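PDB 2VVE: spike protein P1 from Pseudoalteromonas phage pm2, which serves as the receptor-binding spike at the fivefold vertices of the virion, recognising the host cell through its C-terminal part. Local coordinates for residues T149-K154 with E226-F231; T7-V12 with S32-S37; P121-G126 with Y246-M251. All blocks are in the same frame, centred on the assembly; numbering follows the deposited sequence. Where two conformers were deposited one is given.

Contact 1: residues T149-K154 with E226-F231; sequences TSISVK and ESFTTF. With CA (calcium ion), chain C.
Ile151 lies across one side of the Phe228 ring, and this pairing makes up most of the contact. Three of its carbons line the CD2–CE2 side of the aromatic ring: Ile151 CG2 sits 3.7 Å from Phe228 CD2, Ile151 CD1 is 3.8 Å from Phe228 CE2, and CG1 lies between them. Ile151 turns CG1 to the backbone N side (chi1 -64°), which leaves CG2 anti to that N, and the second bend brings CD1 round to the same ring side. Phe228 is set similarly (chi1 -56°), and the two side chains meet at about a right angle, with the isoleucine oblique to the ring plane. Ala215 of helix 213-219 packs against both residues.

Further along, Val153 meets Thr229, CG1 coming to 3.9 Å from Thr229 OG1. That hydroxyl points into the buried interface but is held from elsewhere, by hydrogen bonds with Glu208 OE1 and His137 ND1, so the valine packs against an oxygen that already has partners. Before it, Ser227 OG accepts the N-H of Thr229 at 3.0 Å, an ST turn that leads the chain into strand 229-236.

Another flank of segment 149-154 faces a metal. Ser150 O binds the calcium ion at 2.3 Å, alongside three waters and ligands that include Asp212 and Asp214. One of these waters lies 3.2 Å from Ser152 OG, and Asp212 also bonds to Ser152 N, tying the calcium site to the strand directly. Apolar side chains thus join strand 151-160 to strand 229-236, members of two different sheets. Such packing between two sheets is that of a beta-sandwich interior, consistent with a jelly-roll-like fold, with a calcium site at its margin.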
loop_
_atom_site.group_PDB
_atom_site.type_symbol
_atom_site.label_atom_id
_atom_site.label_comp_id
_atom_site.label_asym_id
_atom_site.label_seq_id
_atom_site.Cartn_x
_atom_site.Cartn_y
_atom_site.Cartn_z
ATOM N N THR A 149 29.822 -47.987 -18.682
ATOM C CA THR A 149 28.370 -48.074 -18.754
ATOM C C THR A 149 27.847 -46.934 -19.630
ATOM O O THR A 149 28.235 -45.775 -19.445
ATOM C CB THR A 149 27.747 -47.989 -17.338
ATOM O OG1 THR A 149 28.299 -49.023 -16.507
ATOM C CG2 THR A 149 26.228 -48.134 -17.388
ATOM N N SER A 150 26.998 -47.278 -20.601
ATOM C CA SER A 150 26.404 -46.301 -21.502
ATOM C C SER A 150 25.113 -45.741 -20.914
ATOM O O SER A 150 24.136 -46.479 -20.726
ATOM C CB SER A 150 26.133 -46.927 -22.870
ATOM O OG SER A 150 27.339 -47.262 -23.528
ATOM N N ILE A 151 25.119 -44.444 -20.634
ATOM C CA ILE A 151 23.951 -43.755 -20.101
ATOM C C ILE A 151 23.325 -42.851 -21.164
ATOM O O ILE A 151 23.995 -41.975 -21.722
ATOM C CB ILE A 151 24.300 -42.936 -18.823
ATOM C CG1 ILE A 151 24.742 -43.862 -17.674
ATOM C CG2 ILE A 151 23.135 -42.027 -18.401
ATOM C CD1 ILE A 151 23.700 -44.900 -17.214
ATOM N N SER A 152 22.040 -43.075 -21.439
ATOM C CA SER A 152 21.279 -42.191 -22.325
ATOM C C SER A 152 20.710 -41.040 -21.514
ATOM O O SER A 152 20.193 -41.238 -20.410
ATOM C CB SER A 152 20.156 -42.945 -23.052
ATOM O OG SER A 152 20.692 -43.898 -23.959
ATOM N N VAL A 153 20.839 -39.835 -22.062
ATOM C CA VAL A 153 20.341 -38.621 -21.419
ATOM C C VAL A 153 19.447 -37.817 -22.368
ATOM O O VAL A 153 19.636 -37.822 -23.588
ATOM C CB VAL A 153 21.486 -37.708 -20.882
ATOM C CG1 VAL A 153 22.357 -38.450 -19.864
ATOM C CG2 VAL A 153 22.340 -37.173 -22.013
ATOM N N LYS A 154 18.454 -37.155 -21.795
ATOM C CA LYS A 154 17.629 -36.216 -22.536
ATOM C C LYS A 154 17.116 -35.151 -21.563
ATOM O O LYS A 154 16.044 -35.314 -20.963
ATOM C CB LYS A 154 16.487 -36.928 -23.282
ATOM C CG LYS A 154 15.623 -35.980 -24.134
ATOM C CD LYS A 154 14.774 -36.714 -25.158
ATOM C CE LYS A 154 15.518 -36.920 -26.462
ATOM N NZ LYS A 154 14.676 -37.651 -27.444
ATOM N N GLU A 226 18.710 -38.194 -7.883
ATOM C CA GLU A 226 19.669 -37.384 -8.637
ATOM C C GLU A 226 20.227 -38.167 -9.831
ATOM O O GLU A 226 20.648 -39.317 -9.695
ATOM C CB GLU A 226 20.771 -36.837 -7.723
ATOM C CG GLU A 226 20.243 -35.760 -6.764
ATOM C CD GLU A 226 21.325 -34.870 -6.155
ATOM O OE1 GLU A 226 22.447 -35.353 -5.894
ATOM O OE2 GLU A 226 21.033 -33.672 -5.927
ATOM N N SER A 227 20.169 -37.537 -11.000
ATOM C CA SER A 227 20.585 -38.148 -12.264
ATOM C C SER A 227 22.078 -37.947 -12.486
ATOM O O SER A 227 22.799 -37.588 -11.558
ATOM C CB SER A 227 19.770 -37.580 -13.434
ATOM O OG SER A 227 20.113 -36.232 -13.704
ATOM N N PHE A 228 22.534 -38.205 -13.712
ATOM C CA PHE A 228 23.895 -37.877 -14.111
ATOM C C PHE A 228 23.958 -36.534 -14.847
ATOM O O PHE A 228 24.955 -36.219 -15.488
ATOM C CB PHE A 228 24.453 -38.986 -15.006
ATOM C CG PHE A 228 24.403 -40.340 -14.377
ATOM C CD1 PHE A 228 25.293 -40.685 -13.360
ATOM C CD2 PHE A 228 23.475 -41.280 -14.809
ATOM C CE1 PHE A 228 25.246 -41.959 -12.776
ATOM C CE2 PHE A 228 23.412 -42.544 -14.228
ATOM C CZ PHE A 228 24.307 -42.883 -13.207
ATOM N N THR A 229 22.901 -35.735 -14.725
ATOM C CA THR A 229 22.765 -34.492 -15.483
ATOM C C THR A 229 22.717 -33.304 -14.544
ATOM O O THR A 229 21.984 -33.337 -13.563
ATOM C CB THR A 229 21.473 -34.545 -16.344
ATOM O OG1 THR A 229 21.607 -35.598 -17.314
ATOM C CG2 THR A 229 21.209 -33.215 -17.068
ATOM N N THR A 230 23.510 -32.273 -14.849
ATOM C CA THR A 230 23.517 -31.029 -14.075
ATOM C C THR A 230 23.293 -29.809 -14.974
ATOM O O THR A 230 23.975 -29.637 -16.000
ATOM C CB THR A 230 24.850 -30.851 -13.289
ATOM O OG1 THR A 230 25.075 -31.988 -12.445
ATOM C CG2 THR A 230 24.829 -29.564 -12.431
ATOM N N PHE A 231 22.349 -28.957 -14.580
ATOM C CA PHE A 231 22.101 -27.698 -15.297
ATOM C C PHE A 231 23.034 -26.603 -14.781
ATOM O O PHE A 231 22.664 -25.782 -13.944
ATOM C CB PHE A 231 20.628 -27.269 -15.212
ATOM C CG PHE A 231 19.697 -28.162 -15.980
ATOM C CD1 PHE A 231 19.259 -27.804 -17.247
ATOM C CD2 PHE A 231 19.278 -29.375 -15.444
ATOM C CE1 PHE A 231 18.401 -28.644 -17.977
ATOM C CE2 PHE A 231 18.427 -30.224 -16.160
ATOM C CZ PHE A 231 17.983 -29.856 -17.426
HETATM CA CA CA C . 22.195 -47.612 -21.223
HETATM O O HOH W 1 22.342 -46.434 -22.936
HETATM O O HOH W 2 20.120 -48.692 -21.726
HETATM O O HOH W 3 23.067 -49.099 -22.881
#

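Contact 2: residues T7-V12 with S32-S37; sequences TKSRDV and SRNRAS
The amide of Asn34 is gripped at its edge by Ser9 and overlain on one face by the carbonyl oxygen of Thr7. At the edge, Asn34 ND2 donates to Ser9 OG at 2.8 Å; the bond is nearly straight (164°), and the hydroxyl lies almost in the amide plane, only 5° out of it. Over the face, Thr7 O stands 3.2 Å from Asn34 ND2, above the nitrogen and tilted somewhat from the perpendicular. The N-H bonds lie in the plane and cannot point at it, so this is close contact without a hydrogen bond. A water approaches from that same face: it donates to Asn34 OD1 at 2.8 Å and accepts from Thr7 N at 3.2 Å, bridging the asparagine to the backbone of the first segment.

Ser9 places its OG on the backbone N side (chi1 -73°), which carries the oxygen toward the asparagine and also brings it within 3.2 Å of Asn34 CB, so the serine fits snugly against the root of the side chain it binds. A second partner of Asn34 ND2 is Thr254 OG1, which also bonds to Thr7 OG1 and Lys8 O; the C-terminal residue therefore draws both segments together.

Neighbouring copies close in here. Ser9 makes a backbone hydrogen bond to a second subunit, and Lys8 of a third subunit packs on Asn34 and bonds to Thr7 OG1.

The contact spans the end of strand 245-253, which lies between strands 11-19 and 33-39. Asn34 and Arg35 both face Glu252, while Arg10 and Asp11 both face Arg253: two classic beta bulges on its two flanks, at one end of the four-stranded antiparallel sheet 11-19, 245-253, 33-39, 69-72, consistent with a jelly-roll domain.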
loop_
_atom_site.group_PDB
_atom_site.type_symbol
_atom_site.label_atom_id
_atom_site.label_comp_id
_atom_site.label_asym_id
_atom_site.label_seq_id
_atom_site.Cartn_x
_atom_site.Cartn_y
_atom_site.Cartn_z
ATOM N N THR A 7 6.490 26.314 -24.656
ATOM C CA THR A 7 5.378 26.211 -25.611
ATOM C C THR A 7 4.402 25.101 -25.205
ATOM O O THR A 7 4.750 24.193 -24.437
ATOM C CB THR A 7 5.885 25.921 -27.044
ATOM O OG1 THR A 7 6.811 24.833 -27.001
ATOM C CG2 THR A 7 6.557 27.159 -27.660
ATOM N N LYS A 8 3.171 25.190 -25.704
ATOM C CA LYS A 8 2.146 24.188 -25.423
ATOM C C LYS A 8 2.439 22.901 -26.196
ATOM O O LYS A 8 3.024 22.942 -27.289
ATOM C CB LYS A 8 0.756 24.726 -25.778
ATOM C CG LYS A 8 0.365 25.981 -24.989
ATOM C CD LYS A 8 -0.975 26.561 -25.447
ATOM C CE LYS A 8 -1.580 27.452 -24.365
ATOM N NZ LYS A 8 -2.613 28.383 -24.903
ATOM N N SER A 9 2.040 21.766 -25.625
ATOM C CA SER A 9 2.171 20.472 -26.284
ATOM C C SER A 9 0.854 20.136 -26.976
ATOM O O SER A 9 -0.202 20.150 -26.350
ATOM C CB SER A 9 2.487 19.370 -25.272
ATOM O OG SER A 9 3.823 19.445 -24.791
ATOM N N ARG A 10 0.923 19.811 -28.258
ATOM C CA ARG A 10 -0.259 19.379 -28.995
ATOM C C ARG A 10 -0.405 17.854 -28.971
ATOM O O ARG A 10 -1.504 17.331 -28.759
ATOM C CB ARG A 10 -0.187 19.855 -30.454
ATOM C CG ARG A 10 -1.465 19.596 -31.240
ATOM C CD ARG A 10 -1.234 19.574 -32.745
ATOM N NE ARG A 10 -2.482 19.254 -33.441
ATOM C CZ ARG A 10 -2.591 18.996 -34.742
ATOM N NH1 ARG A 10 -1.523 19.014 -35.531
ATOM N NH2 ARG A 10 -3.782 18.717 -35.256
ATOM N N ASP A 11 0.723 17.168 -29.145
ATOM C CA ASP A 11 0.740 15.728 -29.406
ATOM C C ASP A 11 1.109 14.894 -28.194
ATOM O O ASP A 11 1.995 15.266 -27.425
ATOM C CB ASP A 11 1.729 15.413 -30.537
ATOM C CG ASP A 11 1.102 15.520 -31.919
ATOM O OD1 ASP A 11 0.163 16.326 -32.103
ATOM O OD2 ASP A 11 1.559 14.791 -32.827
ATOM N N VAL A 12 0.404 13.769 -28.027
ATOM C CA VAL A 12 0.799 12.731 -27.076
ATOM C C VAL A 12 1.264 11.510 -27.853
ATOM O O VAL A 12 0.700 11.171 -28.903
ATOM C CB VAL A 12 -0.327 12.307 -26.087
ATOM C CG1 VAL A 12 -0.409 13.264 -24.920
ATOM C CG2 VAL A 12 -1.679 12.182 -26.785
ATOM N N SER A 32 11.479 19.315 -29.374
ATOM C CA SER A 32 10.014 19.293 -29.407
ATOM C C SER A 32 9.407 18.813 -28.086
ATOM O O SER A 32 8.259 19.153 -27.765
ATOM C CB SER A 32 9.483 18.501 -30.614
ATOM O OG SER A 32 9.864 17.129 -30.583
ATOM N N ARG A 33 10.188 18.064 -27.303
ATOM C CA ARG A 33 9.649 17.415 -26.102
ATOM C C ARG A 33 9.476 18.374 -24.917
ATOM O O ARG A 33 10.410 19.072 -24.527
ATOM C CB ARG A 33 10.503 16.209 -25.700
ATOM C CG ARG A 33 9.852 15.357 -24.616
ATOM C CD ARG A 33 10.768 14.191 -24.231
ATOM N NE ARG A 33 11.880 14.649 -23.393
ATOM C CZ ARG A 33 13.163 14.613 -23.742
ATOM N NH1 ARG A 33 13.547 14.118 -24.920
ATOM N NH2 ARG A 33 14.073 15.061 -22.897
ATOM N N ASN A 34 8.274 18.385 -24.349
ATOM C CA ASN A 34 7.978 19.195 -23.170
ATOM C C ASN A 34 7.815 18.409 -21.879
ATOM O O ASN A 34 8.027 18.941 -20.781
ATOM C CB ASN A 34 6.699 19.994 -23.408
ATOM C CG ASN A 34 6.881 21.054 -24.438
ATOM O OD1 ASN A 34 7.954 21.679 -24.528
ATOM N ND2 ASN A 34 5.844 21.269 -25.254
ATOM N N ARG A 35 7.389 17.157 -22.003
ATOM C CA ARG A 35 7.074 16.362 -20.826
ATOM C C ARG A 35 7.107 14.878 -21.158
ATOM O O ARG A 35 6.729 14.467 -22.261
ATOM C CB ARG A 35 5.695 16.782 -20.280
ATOM C CG ARG A 35 5.205 15.954 -19.093
ATOM C CD ARG A 35 3.872 16.481 -18.553
ATOM N NE ARG A 35 3.480 15.747 -17.357
ATOM C CZ ARG A 35 2.630 14.723 -17.318
ATOM N NH1 ARG A 35 2.381 14.149 -16.155
ATOM N NH2 ARG A 35 2.023 14.279 -18.419
ATOM N N ALA A 36 7.587 14.088 -20.201
ATOM C CA ALA A 36 7.499 12.633 -20.262
ATOM C C ALA A 36 7.007 12.107 -18.906
ATOM O O ALA A 36 7.546 12.476 -17.865
ATOM C CB ALA A 36 8.848 12.030 -20.628
ATOM N N SER A 37 5.960 11.286 -18.921
ATOM C CA SER A 37 5.552 10.549 -17.716
ATOM C C SER A 37 5.992 9.099 -17.882
ATOM O O SER A 37 5.619 8.439 -18.848
ATOM C CB SER A 37 4.036 10.651 -17.473
ATOM O OG SER A 37 3.677 10.375 -16.107
HETATM O O HOH W 4 7.704 23.990 -22.897
#

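Contact 3: residues P121-G126 with Y246-M251; sequences PPELDG and YAQILM
Glu123 is folded back at chi2 (78°), and this bend lays its chain over the ring of Tyr246 while leaving the carboxylate within reach of Gln248. Gln248 is bent too, at chi2 -63°, so that its amide leans toward the glutamate although the strand does not aim it there.

Glu123 CB sits over one face of the tyrosine, 4.0 Å from the ring centroid but offset toward the rim near CD1 and CE1, a CH-pi contact. Glu123 CG follows at 3.9 Å from Tyr246 CG, the two side chains running past each other in opposite directions. Pro121 CG adds an oblique apolar touch, 4.3 Å from Tyr246 CE1.

The polar end is a single bond: Gln248 NE2 donates to Glu123 OE2 at 3.1 Å. The oxygen lies nearly in the amide plane, whereas the nitrogen comes from above the carboxylate plane, 45° out of it. Gln248 OE1 bonds to Gln16 NE2 on neighbouring strand 11-19, which helps fix the amide's rotation.

The backbone bond from Leu124 N to Pro121 O, 2.8 Å, closes a short 3-10 turn that presents Glu123. Leu124 packs on helix 239-242. The loop after strand 116-120, probably part of the receptor-binding domain, thus rests on strand 245-253, which returns to join 11-19 and 33-39 in their sheet: an interdomain contact at the surface.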
loop_
_atom_site.group_PDB
_atom_site.type_symbol
_atom_site.label_atom_id
_atom_site.label_comp_id
_atom_site.label_asym_id
_atom_site.label_seq_id
_atom_site.Cartn_x
_atom_site.Cartn_y
_atom_site.Cartn_z
ATOM N N PRO A 121 6.400 -10.545 -19.662
ATOM C CA PRO A 121 5.714 -9.251 -19.681
ATOM C C PRO A 121 4.677 -9.199 -20.796
ATOM O O PRO A 121 4.770 -9.988 -21.746
ATOM C CB PRO A 121 6.848 -8.259 -19.969
ATOM C CG PRO A 121 7.857 -9.051 -20.703
ATOM C CD PRO A 121 7.796 -10.433 -20.134
ATOM N N PRO A 122 3.691 -8.279 -20.692
ATOM C CA PRO A 122 2.722 -8.128 -21.773
ATOM C C PRO A 122 3.420 -7.959 -23.113
ATOM O O PRO A 122 2.970 -8.492 -24.116
ATOM C CB PRO A 122 1.972 -6.847 -21.401
ATOM C CG PRO A 122 2.076 -6.771 -19.922
ATOM C CD PRO A 122 3.418 -7.350 -19.576
ATOM N N GLU A 123 4.539 -7.240 -23.106
ATOM C CA GLU A 123 5.319 -6.981 -24.307
ATOM C C GLU A 123 5.848 -8.267 -24.997
ATOM O O GLU A 123 6.220 -8.234 -26.171
ATOM C CB GLU A 123 6.446 -5.983 -23.979
ATOM C CG GLU A 123 5.973 -4.528 -23.644
ATOM C CD GLU A 123 5.406 -4.321 -22.211
ATOM O OE1 GLU A 123 5.841 -5.014 -21.254
ATOM O OE2 GLU A 123 4.533 -3.426 -22.041
ATOM N N LEU A 124 5.851 -9.393 -24.275
ATOM C CA LEU A 124 6.325 -10.698 -24.800
ATOM C C LEU A 124 5.212 -11.760 -24.885
ATOM O O LEU A 124 5.472 -12.943 -25.159
ATOM C CB LEU A 124 7.490 -11.214 -23.942
ATOM C CG LEU A 124 8.259 -12.508 -24.279
ATOM C CD1 LEU A 124 9.229 -12.308 -25.440
ATOM C CD2 LEU A 124 9.000 -13.055 -23.063
ATOM N N ASP A 125 3.977 -11.332 -24.637
ATOM C CA ASP A 125 2.817 -12.222 -24.683
ATOM C C ASP A 125 2.704 -12.924 -26.036
ATOM O O ASP A 125 2.456 -12.281 -27.062
ATOM C CB ASP A 125 1.540 -11.437 -24.374
ATOM C CG ASP A 125 0.300 -12.313 -24.352
ATOM O OD1 ASP A 125 0.434 -13.558 -24.421
ATOM O OD2 ASP A 125 -0.809 -11.745 -24.267
ATOM N N GLY A 126 2.893 -14.241 -26.021
ATOM C CA GLY A 126 2.815 -15.085 -27.216
ATOM C C GLY A 126 3.928 -14.859 -28.229
ATOM O O GLY A 126 3.767 -15.163 -29.412
ATOM N N TYR A 246 10.386 -3.274 -19.583
ATOM C CA TYR A 246 10.016 -2.208 -20.490
ATOM C C TYR A 246 9.460 -1.047 -19.684
ATOM O O TYR A 246 8.494 -1.214 -18.936
ATOM C CB TYR A 246 9.014 -2.711 -21.534
ATOM C CG TYR A 246 9.600 -3.788 -22.421
ATOM C CD1 TYR A 246 9.616 -5.121 -22.014
ATOM C CD2 TYR A 246 10.177 -3.467 -23.644
ATOM C CE1 TYR A 246 10.183 -6.119 -22.814
ATOM C CE2 TYR A 246 10.736 -4.463 -24.461
ATOM C CZ TYR A 246 10.733 -5.774 -24.042
ATOM O OH TYR A 246 11.294 -6.740 -24.847
ATOM N N ALA A 247 10.097 0.112 -19.829
ATOM C CA ALA A 247 9.620 1.351 -19.214
ATOM C C ALA A 247 8.461 1.896 -20.029
ATOM O O ALA A 247 8.512 1.909 -21.255
ATOM C CB ALA A 247 10.745 2.378 -19.136
ATOM N N GLN A 248 7.405 2.306 -19.340
ATOM C CA GLN A 248 6.206 2.845 -19.985
ATOM C C GLN A 248 6.399 4.343 -20.124
ATOM O O GLN A 248 6.741 5.002 -19.139
ATOM C CB GLN A 248 4.970 2.556 -19.111
ATOM C CG GLN A 248 4.699 1.067 -18.839
ATOM C CD GLN A 248 4.397 0.299 -20.113
ATOM O OE1 GLN A 248 3.763 0.826 -21.035
ATOM N NE2 GLN A 248 4.855 -0.957 -20.177
ATOM N N ILE A 249 6.181 4.885 -21.326
ATOM C CA ILE A 249 6.401 6.304 -21.584
ATOM C C ILE A 249 5.201 6.939 -22.248
ATOM O O ILE A 249 4.710 6.451 -23.251
ATOM C CB ILE A 249 7.631 6.581 -22.529
ATOM C CG1 ILE A 249 8.834 5.686 -22.205
ATOM C CG2 ILE A 249 7.977 8.101 -22.564
ATOM C CD1 ILE A 249 9.492 5.943 -20.849
ATOM N N LEU A 250 4.725 8.017 -21.648
ATOM C CA LEU A 250 3.810 8.936 -22.306
ATOM C C LEU A 250 4.587 10.230 -22.500
ATOM O O LEU A 250 5.031 10.850 -21.523
ATOM C CB LEU A 250 2.554 9.149 -21.447
ATOM C CG LEU A 250 1.569 10.145 -22.072
ATOM C CD1 LEU A 250 0.157 9.632 -21.939
ATOM C CD2 LEU A 250 1.719 11.539 -21.472
ATOM N N MET A 251 4.770 10.616 -23.762
ATOM C CA MET A 251 5.523 11.806 -24.113
ATOM C C MET A 251 4.602 12.865 -24.712
ATOM O O MET A 251 3.742 12.551 -25.543
ATOM C CB MET A 251 6.584 11.433 -25.152
ATOM C CG MET A 251 7.472 12.591 -25.503
ATOM S SD MET A 251 8.773 12.080 -26.630
ATOM C CE MET A 251 9.700 10.944 -25.613
#

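How the contacts relate
Contact 1 is the buried one, and apolar carbons dominate it; contact 2 is partly buried and polar, built on an amide, a hydroxyl and water; contact 3, at the surface, mixes CH-pi packing with one hydrogen bond. Contacts 2 and 3 share an antiparallel sheet: strand 245-253 provides one side of contact 3 and neighbours both strands of contact 2, and Ser37 N lies 2.8 Å from Leu250 O, a probable hydrogen bond. Both also meet a second subunit. Contact 1 stands apart, about 40 Å from contact 3 and 60 Å from contact 2 between centres, near the calcium site, and is nested in the long chain loop that contact 3 closes.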